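Local coordinates for MarR Like Protein, TVG0766549 (Thermoplasma volcanium, PDB 3LFK) that is of unknown function, was reported as a mechanosensitive channel, but has the winged helix-turn-helix fold of MarR-like transcriptional regulators and may therefore bind DNA, at residues Ser40-Leu45 with Gln101-Arg106; Ser68-Leu73 with Gly77-Asp82. One frame throughout, in Å; residues are numbered along the deposited sequence.

Contact 1. Residues Ser40-Leu45 with Gln101-Arg106; sequences SLLLFL and QAIRVR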
loop_
_atom_site.group_PDB
_atom_site.type_symbol
_atom_site.label_atom_id
_atom_site.label_comp_id
_atom_site.label_asym_id
_atom_site.label_seq_id
_atom_site.Cartn_x
_atom_site.Cartn_y
_atom_site.Cartn_z
ATOM N N SER A 40 4.900 -4.913 0.949
ATOM C CA SER A 40 5.678 -4.985 -0.293
ATOM C C SER A 40 4.813 -4.706 -1.531
ATOM O O SER A 40 5.189 -3.923 -2.420
ATOM C CB SER A 40 6.304 -6.380 -0.407
ATOM O OG SER A 40 7.273 -6.544 0.608
ATOM N N LEU A 41 3.634 -5.330 -1.603
ATOM C CA LEU A 41 2.781 -5.105 -2.748
ATOM C C LEU A 41 2.264 -3.658 -2.817
ATOM O O LEU A 41 2.192 -3.071 -3.875
ATOM C CB LEU A 41 1.595 -6.074 -2.739
ATOM C CG LEU A 41 0.682 -5.858 -3.952
ATOM C CD1 LEU A 41 1.436 -6.057 -5.284
ATOM C CD2 LEU A 41 -0.483 -6.837 -3.867
ATOM N N LEU A 42 1.868 -3.105 -1.675
ATOM C CA LEU A 42 1.381 -1.731 -1.647
ATOM C C LEU A 42 2.450 -0.759 -2.170
ATOM O O LEU A 42 2.148 0.158 -2.934
ATOM C CB LEU A 42 0.972 -1.365 -0.206
ATOM C CG LEU A 42 0.349 0.018 -0.019
ATOM C CD1 LEU A 42 -1.031 0.028 -0.618
ATOM C CD2 LEU A 42 0.276 0.352 1.476
ATOM N N LEU A 43 3.692 -0.957 -1.734
ATOM C CA LEU A 43 4.780 -0.084 -2.170
ATOM C C LEU A 43 5.100 -0.331 -3.646
ATOM O O LEU A 43 5.493 0.592 -4.362
ATOM C CB LEU A 43 6.035 -0.306 -1.301
ATOM C CG LEU A 43 5.851 0.064 0.172
ATOM C CD1 LEU A 43 7.176 -0.089 0.917
ATOM C CD2 LEU A 43 5.336 1.471 0.292
ATOM N N PHE A 44 4.926 -1.562 -4.104
ATOM C CA PHE A 44 5.170 -1.856 -5.515
ATOM C C PHE A 44 4.156 -1.038 -6.328
ATOM O O PHE A 44 4.494 -0.397 -7.317
ATOM C CB PHE A 44 4.995 -3.354 -5.769
ATOM C CG PHE A 44 5.047 -3.742 -7.223
ATOM C CD1 PHE A 44 6.262 -4.031 -7.840
ATOM C CD2 PHE A 44 3.877 -3.815 -7.975
ATOM C CE1 PHE A 44 6.299 -4.388 -9.190
ATOM C CE2 PHE A 44 3.902 -4.172 -9.321
ATOM C CZ PHE A 44 5.118 -4.457 -9.930
ATOM N N LEU A 45 2.895 -1.042 -5.913
ATOM C CA LEU A 45 1.882 -0.292 -6.623
ATOM C C LEU A 45 2.186 1.209 -6.594
ATOM O O LEU A 45 2.012 1.901 -7.602
ATOM C CB LEU A 45 0.490 -0.568 -6.009
ATOM C CG LEU A 45 0.021 -2.026 -6.184
ATOM C CD1 LEU A 45 -1.236 -2.274 -5.317
ATOM C CD2 LEU A 45 -0.310 -2.300 -7.643
ATOM N N GLN A 101 2.533 6.226 1.091
ATOM C CA GLN A 101 3.464 7.351 1.239
ATOM C C GLN A 101 3.977 7.474 2.686
ATOM O O GLN A 101 5.163 7.749 2.910
ATOM C CB GLN A 101 2.791 8.649 0.807
ATOM C CG GLN A 101 3.790 9.802 0.514
ATOM C CD GLN A 101 4.787 9.476 -0.599
ATOM O OE1 GLN A 101 4.742 8.406 -1.209
ATOM N NE2 GLN A 101 5.697 10.410 -0.868
ATOM N N ALA A 102 3.103 7.258 3.672
ATOM C CA ALA A 102 3.508 7.340 5.074
ATOM C C ALA A 102 4.586 6.314 5.378
ATOM O O ALA A 102 5.570 6.604 6.078
ATOM C CB ALA A 102 2.305 7.129 5.984
ATOM N N ILE A 103 4.412 5.105 4.848
ATOM C CA ILE A 103 5.375 4.042 5.057
ATOM C C ILE A 103 6.676 4.370 4.321
ATOM O O ILE A 103 7.766 4.167 4.875
ATOM C CB ILE A 103 4.799 2.681 4.556
ATOM C CG1 ILE A 103 3.664 2.246 5.500
ATOM C CG2 ILE A 103 5.903 1.597 4.503
ATOM C CD1 ILE A 103 2.858 1.011 4.998
ATOM N N ARG A 104 6.563 4.872 3.091
ATOM C CA ARG A 104 7.763 5.217 2.310
ATOM C C ARG A 104 8.577 6.278 3.035
ATOM O O ARG A 104 9.797 6.175 3.120
ATOM C CB ARG A 104 7.382 5.760 0.936
ATOM C CG ARG A 104 6.954 4.716 -0.065
ATOM C CD ARG A 104 6.723 5.372 -1.422
ATOM N NE ARG A 104 7.970 5.877 -2.004
ATOM C CZ ARG A 104 8.039 6.676 -3.067
ATOM N NH1 ARG A 104 6.933 7.080 -3.677
ATOM N NH2 ARG A 104 9.222 7.060 -3.533
ATOM N N VAL A 105 7.898 7.300 3.534
ATOM C CA VAL A 105 8.600 8.370 4.255
ATOM C C VAL A 105 9.243 7.855 5.534
ATOM O O VAL A 105 10.408 8.181 5.826
ATOM C CB VAL A 105 7.651 9.530 4.557
ATOM C CG1 VAL A 105 8.307 10.514 5.517
ATOM C CG2 VAL A 105 7.275 10.217 3.244
ATOM N N ARG A 106 8.525 7.038 6.300
ATOM C CA ARG A 106 9.111 6.489 7.529
ATOM C C ARG A 106 10.368 5.692 7.169
ATOM O O ARG A 106 11.421 5.814 7.819
ATOM C CB ARG A 106 8.111 5.565 8.236
ATOM C CG ARG A 106 8.657 4.860 9.478
ATOM C CD ARG A 106 7.827 3.624 9.757
ATOM N NE ARG A 106 8.042 2.617 8.723
ATOM C CZ ARG A 106 7.218 1.602 8.479
ATOM N NH1 ARG A 106 6.111 1.453 9.188
ATOM N NH2 ARG A 106 7.511 0.728 7.533
#
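Leu43 meets segment 101-106 of helix 94-116 with both methyl branches, and the contact is made by carbon atoms alone. CD1 reaches the branch methyl CG2 of Ile103 at 4.2 Å, and the two side chains run at a slant to each other. Next to this pair, Leu42 sends CD2 to the far end of the same isoleucine, 4.4 Å from Ile103 CD1. Ile103 suits its place because its beta-branch offers two separate arms: CG2, anti to the backbone N, goes to Leu43, while the longer CG1-CD1 arm goes to Leu42.

The second kind of contact uses the aliphatic part of a charged residue. Leu43 CD2 lies 3.6 Å from Arg104 CG, and the two chains pass alongside each other in opposite directions. Arginine fits this exposed border, since its CG methylene lies against the leucine while a bend at chi3 (67°) carries the guanidinium on, away from Leu43.

The axes of the two short helical segments are 10.4 Å apart at closest approach and nearly perpendicular, at 97°, which confines the touching to these few residues. Around them, Leu28 and Met34 from loops pack on Ile103, and Leu41, on helix 36-47, packs against helices 54-60 and 66-76.

Contact 2. Residues Ser68-Leu73 with Gly77-Asp82; sequences SVLKNL and GFALED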
loop_
_atom_site.group_PDB
_atom_site.type_symbol
_atom_site.label_atom_id
_atom_site.label_comp_id
_atom_site.label_asym_id
_atom_site.label_seq_id
_atom_site.Cartn_x
_atom_site.Cartn_y
_atom_site.Cartn_z
ATOM N N SER A 68 -3.969 -13.115 -3.940
ATOM C CA SER A 68 -4.466 -13.185 -2.570
ATOM C C SER A 68 -4.008 -11.954 -1.795
ATOM O O SER A 68 -4.773 -11.377 -1.007
ATOM C CB SER A 68 -3.932 -14.436 -1.861
ATOM O OG SER A 68 -4.351 -14.469 -0.505
ATOM N N VAL A 69 -2.754 -11.565 -2.001
ATOM C CA VAL A 69 -2.227 -10.389 -1.307
ATOM C C VAL A 69 -3.014 -9.140 -1.753
ATOM O O VAL A 69 -3.422 -8.305 -0.923
ATOM C CB VAL A 69 -0.722 -10.182 -1.612
ATOM C CG1 VAL A 69 -0.183 -9.013 -0.786
ATOM C CG2 VAL A 69 0.072 -11.435 -1.247
ATOM N N LEU A 70 -3.235 -9.025 -3.054
ATOM C CA LEU A 70 -3.981 -7.887 -3.605
ATOM C C LEU A 70 -5.409 -7.850 -3.045
ATOM O O LEU A 70 -5.895 -6.770 -2.711
ATOM C CB LEU A 70 -4.031 -7.978 -5.136
ATOM C CG LEU A 70 -4.823 -6.866 -5.845
ATOM C CD1 LEU A 70 -4.288 -5.473 -5.484
ATOM C CD2 LEU A 70 -4.741 -7.093 -7.367
ATOM N N LYS A 71 -6.077 -9.004 -2.958
ATOM C CA LYS A 71 -7.439 -9.020 -2.429
ATOM C C LYS A 71 -7.469 -8.482 -1.013
ATOM O O LYS A 71 -8.419 -7.828 -0.635
ATOM C CB LYS A 71 -8.051 -10.415 -2.473
ATOM C CG LYS A 71 -8.477 -10.796 -3.883
ATOM C CD LYS A 71 -9.097 -12.197 -3.901
ATOM C CE LYS A 71 -8.666 -12.972 -5.121
ATOM N NZ LYS A 71 -9.211 -14.358 -5.103
ATOM N N ASN A 72 -6.439 -8.768 -0.221
ATOM C CA ASN A 72 -6.408 -8.187 1.127
ATOM C C ASN A 72 -6.306 -6.654 1.045
ATOM O O ASN A 72 -6.998 -5.942 1.771
ATOM C CB ASN A 72 -5.236 -8.765 1.939
ATOM C CG ASN A 72 -5.570 -10.115 2.513
ATOM O OD1 ASN A 72 -6.604 -10.271 3.159
ATOM N ND2 ASN A 72 -4.710 -11.095 2.291
ATOM N N LEU A 73 -5.447 -6.131 0.168
ATOM C CA LEU A 73 -5.326 -4.679 0.036
ATOM C C LEU A 73 -6.637 -4.072 -0.410
ATOM O O LEU A 73 -6.956 -2.952 -0.008
ATOM C CB LEU A 73 -4.219 -4.294 -0.949
ATOM C CG LEU A 73 -2.821 -4.734 -0.521
ATOM C CD1 LEU A 73 -1.853 -4.246 -1.579
ATOM C CD2 LEU A 73 -2.436 -4.168 0.832
ATOM N N GLY A 77 -9.341 -1.455 1.797
ATOM C CA GLY A 77 -9.731 -0.173 1.256
ATOM C C GLY A 77 -8.571 0.603 0.639
ATOM O O GLY A 77 -8.672 1.796 0.372
ATOM N N PHE A 78 -7.473 -0.100 0.363
ATOM C CA PHE A 78 -6.273 0.559 -0.178
ATOM C C PHE A 78 -6.071 0.468 -1.681
ATOM O O PHE A 78 -5.251 1.210 -2.257
ATOM C CB PHE A 78 -5.001 0.013 0.493
ATOM C CG PHE A 78 -4.930 0.229 1.992
ATOM C CD1 PHE A 78 -5.699 1.213 2.629
ATOM C CD2 PHE A 78 -4.076 -0.555 2.773
ATOM C CE1 PHE A 78 -5.600 1.392 4.023
ATOM C CE2 PHE A 78 -3.973 -0.384 4.151
ATOM C CZ PHE A 78 -4.744 0.604 4.791
ATOM N N ALA A 79 -6.818 -0.418 -2.329
ATOM C CA ALA A 79 -6.686 -0.575 -3.762
ATOM C C ALA A 79 -7.997 -1.048 -4.345
ATOM O O ALA A 79 -8.885 -1.556 -3.638
ATOM C CB ALA A 79 -5.590 -1.616 -4.047
ATOM N N LEU A 80 -8.121 -0.883 -5.658
ATOM C CA LEU A 80 -9.318 -1.381 -6.307
ATOM C C LEU A 80 -9.041 -1.750 -7.743
ATOM O O LEU A 80 -7.951 -1.484 -8.269
ATOM C CB LEU A 80 -10.478 -0.382 -6.199
ATOM C CG LEU A 80 -10.253 1.076 -6.554
ATOM C CD1 LEU A 80 -10.411 1.266 -8.055
ATOM C CD2 LEU A 80 -11.284 1.925 -5.815
ATOM N N GLU A 81 -10.014 -2.428 -8.345
ATOM C CA GLU A 81 -9.910 -2.847 -9.746
ATOM C C GLU A 81 -10.652 -1.895 -10.654
ATOM O O GLU A 81 -11.811 -1.553 -10.408
ATOM C CB GLU A 81 -10.541 -4.203 -9.988
ATOM C CG GLU A 81 -10.158 -5.295 -9.063
ATOM C CD GLU A 81 -11.045 -6.495 -9.285
ATOM O OE1 GLU A 81 -10.987 -7.065 -10.394
ATOM O OE2 GLU A 81 -11.808 -6.855 -8.359
ATOM N N ASP A 82 -9.980 -1.493 -11.720
ATOM C CA ASP A 82 -10.555 -0.616 -12.728
ATOM C C ASP A 82 -10.562 -1.466 -14.001
ATOM O O ASP A 82 -9.783 -1.221 -14.922
ATOM C CB ASP A 82 -9.663 0.619 -12.899
ATOM C CG ASP A 82 -10.140 1.547 -13.998
ATOM O OD1 ASP A 82 -10.122 1.145 -15.182
ATOM O OD2 ASP A 82 -10.530 2.687 -13.674
#
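Leu73 meets segment 77-82 along the flank of its side chain and with its carbonyl. Its CB lies 4.3 Å from the CB of Ala79, whose CB points toward the helix; alanine's single methyl suits this close approach of strand to helix. One turn earlier, Leu70 brings CD1 to within 4.3 Å of the same methyl, so two leucines converge on Ala79. Phe78 behaves differently: its CB starts toward the helix, 3.6 Å from Leu73 O, but the ring then leads away, CG lying beside the backbone N (chi1 -61°). Ring atom CD2 still grazes Leu73 CD2, at 4.4 Å.

The carbonyl of Leu73 gathers three backbone N-H groups. Phe78 N gives the firm bond, 2.9 Å to Leu73 O, with a C=O...N angle of 167°. The bonds from Gly77 N and Ala79 N to the same oxygen are weak. Gly77 takes positive phi (95°), where a side chain would jam against the preceding carbonyl oxygen, so glycine is the natural residue here.

The bond from Phe78 N and the positive phi of Gly77 belong to a Schellman motif that ends helix 66-76 and turns the chain directly into strand 79-84, the first strand of the beta hairpin that forms the wing in a winged helix-turn-helix fold.

In the fold
Both contacts belong to one winged helix-turn-helix domain, their centres about 14 Å apart. Along the chain contact 2 is nested within contact 1: helix 36-47 comes first, then helix 66-76 and strand 79-84, and finally helix 94-116. Leu41 links them, its CD2 packing 3.7 Å from Leu73 CD1 and 3.6 Å from Leu70 N. Helix 36-47 therefore packs on two helices, touching helix 94-116 through Leu42 and Leu43 and helix 66-76 through Leu41. Contact 2 joins helix 66-76 to strand 79-84, an outermost strand of the three-stranded sheet. Together they tie the C-terminal helix to the helix-and-wing part, which in MarR-like regulators is the DNA-binding region.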